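Long-range contacts in tryparedoxin II (Crithidia fasciculata, PDB 1I5G), which probably passes electrons from trypanothione to peroxidases as a thioredoxin-like oxidoreductase, and is held here in a mixed disulphide with glutathionylspermidine: residues F33-S38 with F104-I109; P110-V115 with T125-M130; A37-P42 with I68-S73. The protein carries 1 engineered substitution. One frame throughout, in Å; residues are numbered along the deposited sequence.

Overall arrangement
The three contacts line the glutathionylspermidine site of a thioredoxin-like domain, and all three touch the ligand. Contact 1 lies in the middle, with its centre about 9 Å from the centres of contacts 2 and 3, which are about 16 Å apart. Strand 30-36 of contact 1 runs between its sheet neighbours 111-116 and 63-69, which belong to contacts 2 and 3. Along the chain, contacts 1 and 3 overlap at Ala37 and Ser38. Contact 3 closes first, at 68-73, then contact 1 at 104-109, and contact 2 follows directly from there. Pieces distant in sequence thus converge on one redox site at the end of the sheet.

Contact 1. Residues F33-S38 with F104-I109; sequences FYFSAS and FDVKSI. With TS5 (glutathionylspermidine), chain C.
Phe35 and Ile109 join the inner strand 30-36 of the thioredoxin fold to the loop that carries its cis-proline. The contact is apolar. Phe35 lies with one face under Val106, whose CG2 stands 3.6 Å from the centroid of the Phe35 ring and almost on the ring normal. Val106 CG1 lies anti to the backbone N (chi1 -179°), which puts CG2 beside that N and over the ring. The CZ tip of Phe35 meets Phe104 CD2 at 3.9 Å, at the edge of the Phe104 ring. Phe104 also reaches Phe33. Its CE2 sits over one face of that ring, toward the rim, 3.7 Å from Phe33 CD1, with the ring planes 55° apart.

Ile109 closes the other end. Its CG2 packs 3.4 Å from Phe35 O, and its CD1 reaches Ala37 CB at 4.0 Å. The backbone of Ile109 holds the ligand. Ile109 N donates to TS5 O2 at 2.7 Å, and Ile109 O accepts from TS5 N2 at 2.9 Å. One residue thus plugs into the core and pairs with the peptide.

Strands 63-69 and 111-116 flank strand 30-36 in the sheet. The loop follows helix 94-103, closed by a Schellman motif with Asp105 as its C-prime residue. Ile109 also touches helix 41-57.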
loop_
_atom_site.group_PDB
_atom_site.type_symbol
_atom_site.label_atom_id
_atom_site.label_comp_id
_atom_site.label_asym_id
_atom_site.label_seq_id
_atom_site.Cartn_x
_atom_site.Cartn_y
_atom_site.Cartn_z
ATOM N N PHE A 33 0.058 -2.714 1.810
ATOM C CA PHE A 33 1.226 -1.861 1.715
ATOM C C PHE A 33 1.832 -2.149 0.362
ATOM O O PHE A 33 2.269 -3.254 0.049
ATOM C CB PHE A 33 2.173 -2.196 2.845
ATOM C CG PHE A 33 1.704 -1.776 4.203
ATOM C CD1 PHE A 33 0.862 -2.596 4.921
ATOM C CD2 PHE A 33 2.104 -0.573 4.752
ATOM C CE1 PHE A 33 0.435 -2.204 6.166
ATOM C CE2 PHE A 33 1.669 -0.176 6.021
ATOM C CZ PHE A 33 0.830 -1.019 6.710
ATOM N N TYR A 34 1.850 -1.134 -0.492
ATOM C CA TYR A 34 2.261 -1.262 -1.882
ATOM C C TYR A 34 3.609 -0.593 -2.073
ATOM O O TYR A 34 3.759 0.627 -2.098
ATOM C CB TYR A 34 1.221 -0.590 -2.818
ATOM C CG TYR A 34 1.572 -0.592 -4.298
ATOM C CD1 TYR A 34 2.249 -1.665 -4.837
ATOM C CD2 TYR A 34 1.252 0.459 -5.154
ATOM C CE1 TYR A 34 2.582 -1.713 -6.142
ATOM C CE2 TYR A 34 1.594 0.409 -6.470
ATOM C CZ TYR A 34 2.265 -0.681 -6.986
ATOM O OH TYR A 34 2.657 -0.757 -8.319
ATOM N N PHE A 35 4.642 -1.410 -2.206
ATOM C CA PHE A 35 6.021 -0.974 -2.420
ATOM C C PHE A 35 6.237 -0.813 -3.907
ATOM O O PHE A 35 6.117 -1.792 -4.674
ATOM C CB PHE A 35 6.968 -2.018 -1.805
ATOM C CG PHE A 35 6.827 -2.104 -0.292
ATOM C CD1 PHE A 35 5.814 -2.842 0.282
ATOM C CD2 PHE A 35 7.714 -1.444 0.553
ATOM C CE1 PHE A 35 5.687 -2.907 1.667
ATOM C CE2 PHE A 35 7.587 -1.504 1.908
ATOM C CZ PHE A 35 6.583 -2.230 2.444
ATOM N N SER A 36 6.543 0.409 -4.330
ATOM C CA SER A 36 6.626 0.710 -5.756
ATOM C C SER A 36 7.387 2.018 -5.966
ATOM O O SER A 36 7.633 2.754 -5.002
ATOM C CB SER A 36 5.181 0.903 -6.241
ATOM O OG SER A 36 5.052 0.888 -7.651
ATOM N N ALA A 37 7.734 2.333 -7.202
ATOM C CA ALA A 37 8.418 3.564 -7.560
ATOM C C ALA A 37 8.361 3.778 -9.060
ATOM O O ALA A 37 8.300 2.813 -9.816
ATOM C CB ALA A 37 9.889 3.567 -7.133
ATOM N N SER A 38 8.382 5.045 -9.464
ATOM C CA SER A 38 8.268 5.314 -10.886
ATOM C C SER A 38 9.545 4.960 -11.639
ATOM O O SER A 38 9.465 4.778 -12.865
ATOM C CB SER A 38 7.826 6.744 -11.152
ATOM O OG SER A 38 8.887 7.580 -10.817
ATOM N N PHE A 104 8.623 -6.086 6.425
ATOM C CA PHE A 104 7.871 -6.996 5.573
ATOM C C PHE A 104 8.758 -7.698 4.557
ATOM O O PHE A 104 8.256 -8.212 3.552
ATOM C CB PHE A 104 6.793 -6.244 4.793
ATOM C CG PHE A 104 5.695 -5.649 5.630
ATOM C CD1 PHE A 104 5.152 -6.262 6.745
ATOM C CD2 PHE A 104 5.144 -4.427 5.296
ATOM C CE1 PHE A 104 4.160 -5.679 7.480
ATOM C CE2 PHE A 104 4.123 -3.849 6.041
ATOM C CZ PHE A 104 3.629 -4.469 7.137
ATOM N N ASP A 105 10.051 -7.685 4.821
ATOM C CA ASP A 105 10.970 -8.482 4.012
ATOM C C ASP A 105 10.947 -8.128 2.542
ATOM O O ASP A 105 11.057 -9.004 1.671
ATOM C CB ASP A 105 10.606 -9.964 4.043
ATOM C CG ASP A 105 10.595 -10.533 5.427
ATOM O OD1 ASP A 105 11.423 -10.122 6.272
ATOM O OD2 ASP A 105 9.753 -11.419 5.684
ATOM N N VAL A 106 10.826 -6.839 2.262
ATOM C CA VAL A 106 10.670 -6.468 0.862
ATOM C C VAL A 106 12.037 -6.320 0.234
ATOM O O VAL A 106 12.841 -5.476 0.641
ATOM C CB VAL A 106 9.916 -5.142 0.744
ATOM C CG1 VAL A 106 9.735 -4.764 -0.714
ATOM C CG2 VAL A 106 8.565 -5.218 1.416
ATOM N N LYS A 107 12.304 -7.156 -0.758
ATOM C CA LYS A 107 13.609 -7.112 -1.421
ATOM C C LYS A 107 13.526 -6.594 -2.847
ATOM O O LYS A 107 14.515 -6.154 -3.430
ATOM C CB LYS A 107 14.307 -8.471 -1.426
ATOM C CG LYS A 107 14.348 -9.145 -0.045
ATOM C CD LYS A 107 15.385 -8.519 0.872
ATOM C CE LYS A 107 15.526 -9.298 2.185
ATOM N NZ LYS A 107 16.606 -8.684 3.010
ATOM N N SER A 108 12.333 -6.647 -3.420
ATOM C CA SER A 108 12.035 -6.224 -4.759
ATOM C C SER A 108 10.710 -5.500 -4.867
ATOM O O SER A 108 9.887 -5.652 -3.971
ATOM C CB SER A 108 12.088 -7.354 -5.787
ATOM O OG SER A 108 11.050 -8.271 -5.529
ATOM N N ILE A 109 10.489 -4.743 -5.921
ATOM C CA ILE A 109 9.256 -4.054 -6.263
ATOM C C ILE A 109 8.853 -4.442 -7.680
ATOM O O ILE A 109 9.724 -4.719 -8.502
ATOM C CB ILE A 109 9.359 -2.541 -6.075
ATOM C CG1 ILE A 109 10.486 -1.913 -6.899
ATOM C CG2 ILE A 109 9.526 -2.223 -4.584
ATOM C CD1 ILE A 109 10.396 -0.387 -6.926
HETATM N N1 TS5 C . 10.287 -9.414 -12.401
HETATM C CA1 TS5 C . 10.144 -9.064 -10.969
HETATM C C1 TS5 C . 8.762 -8.537 -10.694
HETATM O OE1 TS5 C . 8.324 -8.528 -9.521
HETATM O OE2 TS5 C . 8.085 -8.101 -11.659
HETATM C CB1 TS5 C . 11.143 -8.014 -10.478
HETATM C CG1 TS5 C . 10.852 -6.622 -11.025
HETATM C CD1 TS5 C . 12.139 -5.852 -10.923
HETATM O O1 TS5 C . 13.169 -6.021 -11.713
HETATM N N2 TS5 C . 12.244 -4.909 -9.990
HETATM C CA2 TS5 C . 13.453 -4.278 -9.560
HETATM C C2 TS5 C . 13.773 -4.410 -8.088
HETATM O O2 TS5 C . 12.829 -4.291 -7.141
HETATM C CB2 TS5 C . 13.292 -2.778 -9.811
HETATM S SG2 TS5 C . 12.595 -2.317 -11.418
HETATM N N3 TS5 C . 15.097 -4.595 -7.932
HETATM C CA3 TS5 C . 15.641 -4.519 -6.592
HETATM C C3 TS5 C . 16.279 -5.810 -6.147
HETATM O O3 TS5 C . 15.684 -6.908 -6.546
HETATM N "N1'" TS5 C . 17.372 -5.938 -5.408
HETATM C "C1'" TS5 C . 17.624 -7.151 -4.669
HETATM C "C2'" TS5 C . 18.929 -7.701 -5.217
HETATM N "N2'" TS5 C . 20.604 -9.525 -4.928
HETATM C "C3'" TS5 C . 19.449 -8.848 -4.349
HETATM C "C4'" TS5 C . 21.115 -10.641 -4.143
HETATM C "C5'" TS5 C . 22.574 -11.010 -4.425
HETATM C "C6'" TS5 C . 23.143 -12.057 -3.467
HETATM C "C7'" TS5 C . 24.292 -12.865 -4.067
HETATM N "N3'" TS5 C . 24.933 -13.836 -3.186
#

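Contact 2. Residues P110-V115 with T125-M130; sequences PTLVGV and TQARTM. With TS5 (glutathionylspermidine), chain C.
Arg128 CG lies anti to its backbone N (chi1 -177°), and a bend at chi2 (-68°) then turns the chain toward the ligand and sets the guanidinium against Pro110. Pro110 is the cis-proline of the thioredoxin fold, just before strand 111-116. Arg128 is in the first turn of helix 127-133. Pro110 CG sits over the centre of one face of the guanidinium, 3.6 Å from Arg128 CZ. The edge of the group faces the ligand. Arg128 NH1 donates to TS5 OE1 at 2.8 Å in a nearly straight bond (173°), and Arg128 NH2 donates to TS5 OE2 at 2.8 Å. The paired bonds fix the rotation of the carboxylate, and Pro110 CG, backing one face of the guanidinium, probably limits its tilt to that side. The opposite charges probably strengthen the pair. Phe46 of helix 41-57 also touches both Pro110 and Arg128.

Farther along the strand, apolar packing is joined by backbone and water-mediated hydrogen bonds. Leu112 points toward the helix, and its CD2 branch meets Ala127 CB at 3.7 Å. Leu50 of helix 41-57 and Phe32 of strand 30-36 also touch Leu112. Beyond the end of strand 122-124 the chain leaves the edge of the sheet for the helix. Ala127 N makes a weak hydrogen bond to Leu112 O at 3.4 Å. A water links the two segments as well and is gripped by three backbone groups: it accepts from Leu112 N at 2.9 Å and from Arg128 N at 3.1 Å, and it donates to Thr125 O at 2.9 Å.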
loop_
_atom_site.group_PDB
_atom_site.type_symbol
_atom_site.label_atom_id
_atom_site.label_comp_id
_atom_site.label_asym_id
_atom_site.label_seq_id
_atom_site.Cartn_x
_atom_site.Cartn_y
_atom_site.Cartn_z
ATOM N N PRO A 110 7.561 -4.469 -7.990
ATOM C CA PRO A 110 6.476 -4.172 -7.046
ATOM C C PRO A 110 6.174 -5.310 -6.093
ATOM O O PRO A 110 6.250 -6.493 -6.477
ATOM C CB PRO A 110 5.267 -4.014 -7.967
ATOM C CG PRO A 110 5.598 -4.874 -9.157
ATOM C CD PRO A 110 7.090 -4.798 -9.350
ATOM N N THR A 111 5.824 -4.933 -4.858
ATOM C CA THR A 111 5.456 -5.886 -3.800
ATOM C C THR A 111 4.230 -5.326 -3.096
ATOM O O THR A 111 4.115 -4.131 -2.844
ATOM C CB THR A 111 6.576 -6.121 -2.745
ATOM O OG1 THR A 111 7.684 -6.807 -3.338
ATOM C CG2 THR A 111 6.163 -7.039 -1.618
ATOM N N LEU A 112 3.288 -6.193 -2.747
ATOM C CA LEU A 112 2.023 -5.816 -2.129
ATOM C C LEU A 112 1.725 -6.745 -0.978
ATOM O O LEU A 112 1.501 -7.950 -1.181
ATOM C CB LEU A 112 0.918 -5.844 -3.196
ATOM C CG LEU A 112 -0.416 -5.189 -2.851
ATOM C CD1 LEU A 112 -0.303 -3.722 -2.629
ATOM C CD2 LEU A 112 -1.353 -5.495 -4.025
ATOM N N VAL A 113 1.741 -6.207 0.229
ATOM C CA VAL A 113 1.616 -6.992 1.459
ATOM C C VAL A 113 0.354 -6.580 2.198
ATOM O O VAL A 113 0.178 -5.408 2.560
ATOM C CB VAL A 113 2.836 -6.787 2.366
ATOM C CG1 VAL A 113 2.683 -7.523 3.685
ATOM C CG2 VAL A 113 4.102 -7.263 1.618
ATOM N N GLY A 114 -0.545 -7.516 2.439
ATOM C CA GLY A 114 -1.778 -7.262 3.139
ATOM C C GLY A 114 -1.680 -7.626 4.589
ATOM O O GLY A 114 -1.176 -8.709 4.986
ATOM N N VAL A 115 -2.174 -6.721 5.416
ATOM C CA VAL A 115 -2.179 -6.826 6.865
ATOM C C VAL A 115 -3.557 -6.560 7.440
ATOM O O VAL A 115 -4.298 -5.724 6.925
ATOM C CB VAL A 115 -1.195 -5.804 7.426
ATOM C CG1 VAL A 115 -1.147 -5.848 8.903
ATOM C CG2 VAL A 115 0.203 -5.960 6.807
ATOM N N THR A 125 1.505 -12.066 1.539
ATOM C CA THR A 125 2.642 -11.404 0.908
ATOM C C THR A 125 2.633 -11.567 -0.606
ATOM O O THR A 125 3.546 -11.070 -1.273
ATOM C CB THR A 125 3.983 -11.993 1.337
ATOM O OG1 THR A 125 4.048 -13.366 0.930
ATOM C CG2 THR A 125 4.201 -11.932 2.829
ATOM N N GLN A 126 1.604 -12.231 -1.116
ATOM C CA GLN A 126 1.497 -12.562 -2.541
ATOM C C GLN A 126 0.464 -11.761 -3.307
ATOM O O GLN A 126 0.018 -12.173 -4.380
ATOM C CB GLN A 126 1.111 -14.051 -2.670
ATOM C CG GLN A 126 -0.232 -14.523 -2.062
ATOM C CD GLN A 126 -0.544 -16.020 -2.108
ATOM O OE1 GLN A 126 -0.142 -16.715 -3.024
ATOM N NE2 GLN A 126 -1.266 -16.508 -1.093
ATOM N N ALA A 127 0.045 -10.598 -2.807
ATOM C CA ALA A 127 -1.024 -9.880 -3.419
ATOM C C ALA A 127 -0.634 -9.304 -4.767
ATOM O O ALA A 127 -1.506 -9.093 -5.600
ATOM C CB ALA A 127 -1.544 -8.817 -2.451
ATOM N N ARG A 128 0.640 -9.001 -5.032
ATOM C CA ARG A 128 0.984 -8.577 -6.383
ATOM C C ARG A 128 0.585 -9.640 -7.397
ATOM O O ARG A 128 -0.161 -9.361 -8.372
ATOM C CB ARG A 128 2.444 -8.167 -6.507
ATOM C CG ARG A 128 2.823 -7.633 -7.913
ATOM C CD ARG A 128 2.809 -8.684 -9.066
ATOM N NE ARG A 128 3.494 -8.190 -10.266
ATOM C CZ ARG A 128 4.788 -8.207 -10.351
ATOM N NH1 ARG A 128 5.557 -8.667 -9.389
ATOM N NH2 ARG A 128 5.314 -7.727 -11.473
ATOM N N THR A 129 1.025 -10.867 -7.169
ATOM C CA THR A 129 0.668 -11.872 -8.150
ATOM C C THR A 129 -0.816 -12.168 -8.143
ATOM O O THR A 129 -1.389 -12.392 -9.214
ATOM C CB THR A 129 1.461 -13.160 -8.091
ATOM O OG1 THR A 129 0.906 -14.463 -8.274
ATOM C CG2 THR A 129 2.870 -13.067 -7.734
ATOM N N MET A 130 -1.452 -12.166 -6.968
ATOM C CA MET A 130 -2.873 -12.517 -6.956
ATOM C C MET A 130 -3.795 -11.446 -7.488
ATOM O O MET A 130 -4.852 -11.771 -8.007
ATOM C CB MET A 130 -3.290 -13.035 -5.591
ATOM C CG MET A 130 -2.606 -14.340 -5.279
ATOM S SD MET A 130 -2.607 -15.657 -6.532
ATOM C CE MET A 130 -4.326 -15.897 -6.668
HETATM N N1 TS5 C . 10.287 -9.414 -12.401
HETATM C CA1 TS5 C . 10.144 -9.064 -10.969
HETATM C C1 TS5 C . 8.762 -8.537 -10.694
HETATM O OE1 TS5 C . 8.324 -8.528 -9.521
HETATM O OE2 TS5 C . 8.085 -8.101 -11.659
HETATM C CB1 TS5 C . 11.143 -8.014 -10.478
HETATM C CG1 TS5 C . 10.852 -6.622 -11.025
HETATM C CD1 TS5 C . 12.139 -5.852 -10.923
HETATM O O1 TS5 C . 13.169 -6.021 -11.713
HETATM N N2 TS5 C . 12.244 -4.909 -9.990
HETATM C CA2 TS5 C . 13.453 -4.278 -9.560
HETATM C C2 TS5 C . 13.773 -4.410 -8.088
HETATM O O2 TS5 C . 12.829 -4.291 -7.141
HETATM C CB2 TS5 C . 13.292 -2.778 -9.811
HETATM S SG2 TS5 C . 12.595 -2.317 -11.418
HETATM N N3 TS5 C . 15.097 -4.595 -7.932
HETATM C CA3 TS5 C . 15.641 -4.519 -6.592
HETATM C C3 TS5 C . 16.279 -5.810 -6.147
HETATM O O3 TS5 C . 15.684 -6.908 -6.546
HETATM N "N1'" TS5 C . 17.372 -5.938 -5.408
HETATM C "C1'" TS5 C . 17.624 -7.151 -4.669
HETATM C "C2'" TS5 C . 18.929 -7.701 -5.217
HETATM N "N2'" TS5 C . 20.604 -9.525 -4.928
HETATM C "C3'" TS5 C . 19.449 -8.848 -4.349
HETATM C "C4'" TS5 C . 21.115 -10.641 -4.143
HETATM C "C5'" TS5 C . 22.574 -11.010 -4.425
HETATM C "C6'" TS5 C . 23.143 -12.057 -3.467
HETATM C "C7'" TS5 C . 24.292 -12.865 -4.067
HETATM N "N3'" TS5 C . 24.933 -13.836 -3.186
HETATM O O HOH W 1 3.209 -9.050 -3.380
#

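Contact 3. Residues A37-P42 with I68-S73; sequences ASWCPP and ISWDES. With TS5 (glutathionylspermidine), chain C.
Asp71 OD1 takes the Ser38 N-H at 2.7 Å in a nearly straight bond. The donor comes to the syn side of the oxygen, 29° out of the carboxylate plane. Ser38 OG also lies near this oxygen, but its proton has another acceptor within reach. The second oxygen is held from its own segment. Ser69 OG donates to Asp71 OD2 at 2.6 Å, on the anti side. The same Ser69 OG accepts from Asp71 N at 2.9 Å, which makes an ST turn. Ser69 is therefore a second-shell residue that positions the carboxylate for Ser38. An alanine in place of Asp71 would probably leave Ser38 N and the Ser69 hydroxyl without their acceptor and let the turn at 37-40 shift.

Trp39 forms the second link. Its CG lies between the backbone N and the carbonyl carbon (chi1 62°), and this turns the NE1 edge of the indole to the 68-73 segment. Trp39 NE1 donates to Trp70 O at 2.9 Å. The oxygen lies in the indole plane, while the donor stands 41° out of the carbonyl plane. Glu72 crosses Trp39 at about a right angle: its CG lies 3.8 Å from Trp39 CD1, and its OE2 is near Trp39 CB. Ala37 CB packs 3.4 Å from Trp70 C.

The far rim of the indole meets the ligand, Trp39 CZ3 being 3.5 Å from TS5 CB2. Cys40 SG is bonded to TS5 SG2 at 2.1 Å. Cys40 is the N-cap of helix 41-57, and Pro42 CD borders TS5 SG2. This is the redox-active turn of a thioredoxin-like beta-alpha-beta unit, in which strand 30-36 leads into helix 41-57 through the active-site motif, Trp-Cys-Pro-Pro-Cys in the family, whose second cysteine is a serine here, probably the engineered substitution.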
loop_
_atom_site.group_PDB
_atom_site.type_symbol
_atom_site.label_atom_id
_atom_site.label_comp_id
_atom_site.label_asym_id
_atom_site.label_seq_id
_atom_site.Cartn_x
_atom_site.Cartn_y
_atom_site.Cartn_z
ATOM N N ALA A 37 7.734 2.333 -7.202
ATOM C CA ALA A 37 8.418 3.564 -7.560
ATOM C C ALA A 37 8.361 3.778 -9.060
ATOM O O ALA A 37 8.300 2.813 -9.816
ATOM C CB ALA A 37 9.889 3.567 -7.133
ATOM N N SER A 38 8.382 5.045 -9.464
ATOM C CA SER A 38 8.268 5.314 -10.886
ATOM C C SER A 38 9.545 4.960 -11.639
ATOM O O SER A 38 9.465 4.778 -12.865
ATOM C CB SER A 38 7.826 6.744 -11.152
ATOM O OG SER A 38 8.887 7.580 -10.817
ATOM N N TRP A 39 10.712 4.834 -11.019
ATOM C CA TRP A 39 11.926 4.476 -11.762
ATOM C C TRP A 39 11.879 3.015 -12.169
ATOM O O TRP A 39 12.709 2.629 -12.992
ATOM C CB TRP A 39 13.146 4.728 -10.901
ATOM C CG TRP A 39 13.265 3.943 -9.633
ATOM C CD1 TRP A 39 12.929 4.347 -8.369
ATOM C CD2 TRP A 39 13.772 2.611 -9.447
ATOM N NE1 TRP A 39 13.172 3.365 -7.443
ATOM C CE2 TRP A 39 13.702 2.275 -8.077
ATOM C CE3 TRP A 39 14.296 1.638 -10.310
ATOM C CZ2 TRP A 39 14.121 1.063 -7.565
ATOM C CZ3 TRP A 39 14.707 0.422 -9.762
ATOM C CH2 TRP A 39 14.629 0.153 -8.427
ATOM N N CYS A 40 10.989 2.182 -11.660
ATOM C CA CYS A 40 10.925 0.757 -11.950
ATOM C C CYS A 40 9.829 0.450 -12.960
ATOM O O CYS A 40 8.647 0.539 -12.661
ATOM C CB CYS A 40 10.666 0.008 -10.647
ATOM S SG CYS A 40 10.674 -1.816 -10.767
ATOM N N PRO A 41 10.203 0.095 -14.185
ATOM C CA PRO A 41 9.179 -0.231 -15.186
ATOM C C PRO A 41 8.202 -1.294 -14.759
ATOM O O PRO A 41 6.994 -1.087 -14.901
ATOM C CB PRO A 41 9.945 -0.556 -16.472
ATOM C CG PRO A 41 11.242 0.041 -16.251
ATOM C CD PRO A 41 11.564 -0.003 -14.751
ATOM N N PRO A 42 8.636 -2.437 -14.223
ATOM C CA PRO A 42 7.640 -3.414 -13.789
ATOM C C PRO A 42 6.588 -2.928 -12.795
ATOM O O PRO A 42 5.416 -3.281 -12.748
ATOM C CB PRO A 42 8.517 -4.546 -13.230
ATOM C CG PRO A 42 9.802 -4.399 -13.849
ATOM C CD PRO A 42 10.016 -2.915 -14.024
ATOM N N ILE A 68 4.022 2.780 -0.325
ATOM C CA ILE A 68 5.283 2.897 0.408
ATOM C C ILE A 68 6.312 3.089 -0.701
ATOM O O ILE A 68 6.667 2.163 -1.422
ATOM C CB ILE A 68 5.552 1.678 1.289
ATOM C CG1 ILE A 68 4.369 1.322 2.187
ATOM C CG2 ILE A 68 6.804 1.983 2.110
ATOM C CD1 ILE A 68 3.867 2.451 3.061
ATOM N N SER A 69 6.795 4.321 -0.855
ATOM C CA SER A 69 7.527 4.703 -2.062
ATOM C C SER A 69 9.017 4.497 -2.019
ATOM O O SER A 69 9.694 4.972 -1.116
ATOM C CB SER A 69 7.261 6.186 -2.338
ATOM O OG SER A 69 8.160 6.712 -3.299
ATOM N N TRP A 70 9.533 3.812 -3.027
ATOM C CA TRP A 70 10.963 3.764 -3.258
ATOM C C TRP A 70 11.361 4.788 -4.305
ATOM O O TRP A 70 12.379 4.627 -4.981
ATOM C CB TRP A 70 11.387 2.373 -3.717
ATOM C CG TRP A 70 11.456 1.287 -2.691
ATOM C CD1 TRP A 70 11.006 1.282 -1.399
ATOM C CD2 TRP A 70 12.066 -0.001 -2.882
ATOM N NE1 TRP A 70 11.277 0.082 -0.787
ATOM C CE2 TRP A 70 11.930 -0.721 -1.682
ATOM C CE3 TRP A 70 12.718 -0.623 -3.953
ATOM C CZ2 TRP A 70 12.413 -2.006 -1.526
ATOM C CZ3 TRP A 70 13.192 -1.905 -3.792
ATOM C CH2 TRP A 70 13.045 -2.578 -2.582
ATOM N N ASP A 71 10.631 5.872 -4.486
ATOM C CA ASP A 71 10.962 6.853 -5.505
ATOM C C ASP A 71 12.252 7.586 -5.158
ATOM O O ASP A 71 12.701 7.669 -4.015
ATOM C CB ASP A 71 9.786 7.828 -5.651
ATOM C CG ASP A 71 8.638 7.234 -6.420
ATOM O OD1 ASP A 71 8.794 7.039 -7.669
ATOM O OD2 ASP A 71 7.568 6.927 -5.822
ATOM N N GLU A 72 12.852 8.121 -6.227
ATOM C CA GLU A 72 14.188 8.732 -6.125
ATOM C C GLU A 72 14.197 10.146 -5.542
ATOM O O GLU A 72 15.197 10.620 -4.988
ATOM C CB GLU A 72 14.803 8.855 -7.520
ATOM C CG GLU A 72 14.876 7.567 -8.325
ATOM C CD GLU A 72 15.638 7.690 -9.631
ATOM O OE1 GLU A 72 16.888 7.590 -9.553
ATOM O OE2 GLU A 72 14.988 7.884 -10.684
ATOM N N SER A 73 13.097 10.854 -5.672
ATOM C CA SER A 73 13.032 12.246 -5.262
ATOM C C SER A 73 11.602 12.580 -4.900
ATOM O O SER A 73 10.627 11.892 -5.249
ATOM C CB SER A 73 13.423 13.228 -6.382
ATOM O OG SER A 73 12.481 13.219 -7.441
HETATM N N1 TS5 C . 10.287 -9.414 -12.401
HETATM C CA1 TS5 C . 10.144 -9.064 -10.969
HETATM C C1 TS5 C . 8.762 -8.537 -10.694
HETATM O OE1 TS5 C . 8.324 -8.528 -9.521
HETATM O OE2 TS5 C . 8.085 -8.101 -11.659
HETATM C CB1 TS5 C . 11.143 -8.014 -10.478
HETATM C CG1 TS5 C . 10.852 -6.622 -11.025
HETATM C CD1 TS5 C . 12.139 -5.852 -10.923
HETATM O O1 TS5 C . 13.169 -6.021 -11.713
HETATM N N2 TS5 C . 12.244 -4.909 -9.990
HETATM C CA2 TS5 C . 13.453 -4.278 -9.560
HETATM C C2 TS5 C . 13.773 -4.410 -8.088
HETATM O O2 TS5 C . 12.829 -4.291 -7.141
HETATM C CB2 TS5 C . 13.292 -2.778 -9.811
HETATM S SG2 TS5 C . 12.595 -2.317 -11.418
HETATM N N3 TS5 C . 15.097 -4.595 -7.932
HETATM C CA3 TS5 C . 15.641 -4.519 -6.592
HETATM C C3 TS5 C . 16.279 -5.810 -6.147
HETATM O O3 TS5 C . 15.684 -6.908 -6.546
HETATM N "N1'" TS5 C . 17.372 -5.938 -5.408
HETATM C "C1'" TS5 C . 17.624 -7.151 -4.669
HETATM C "C2'" TS5 C . 18.929 -7.701 -5.217
HETATM N "N2'" TS5 C . 20.604 -9.525 -4.928
HETATM C "C3'" TS5 C . 19.449 -8.848 -4.349
HETATM C "C4'" TS5 C . 21.115 -10.641 -4.143
HETATM C "C5'" TS5 C . 22.574 -11.010 -4.425
HETATM C "C6'" TS5 C . 23.143 -12.057 -3.467
HETATM C "C7'" TS5 C . 24.292 -12.865 -4.067
HETATM N "N3'" TS5 C . 24.933 -13.836 -3.186
#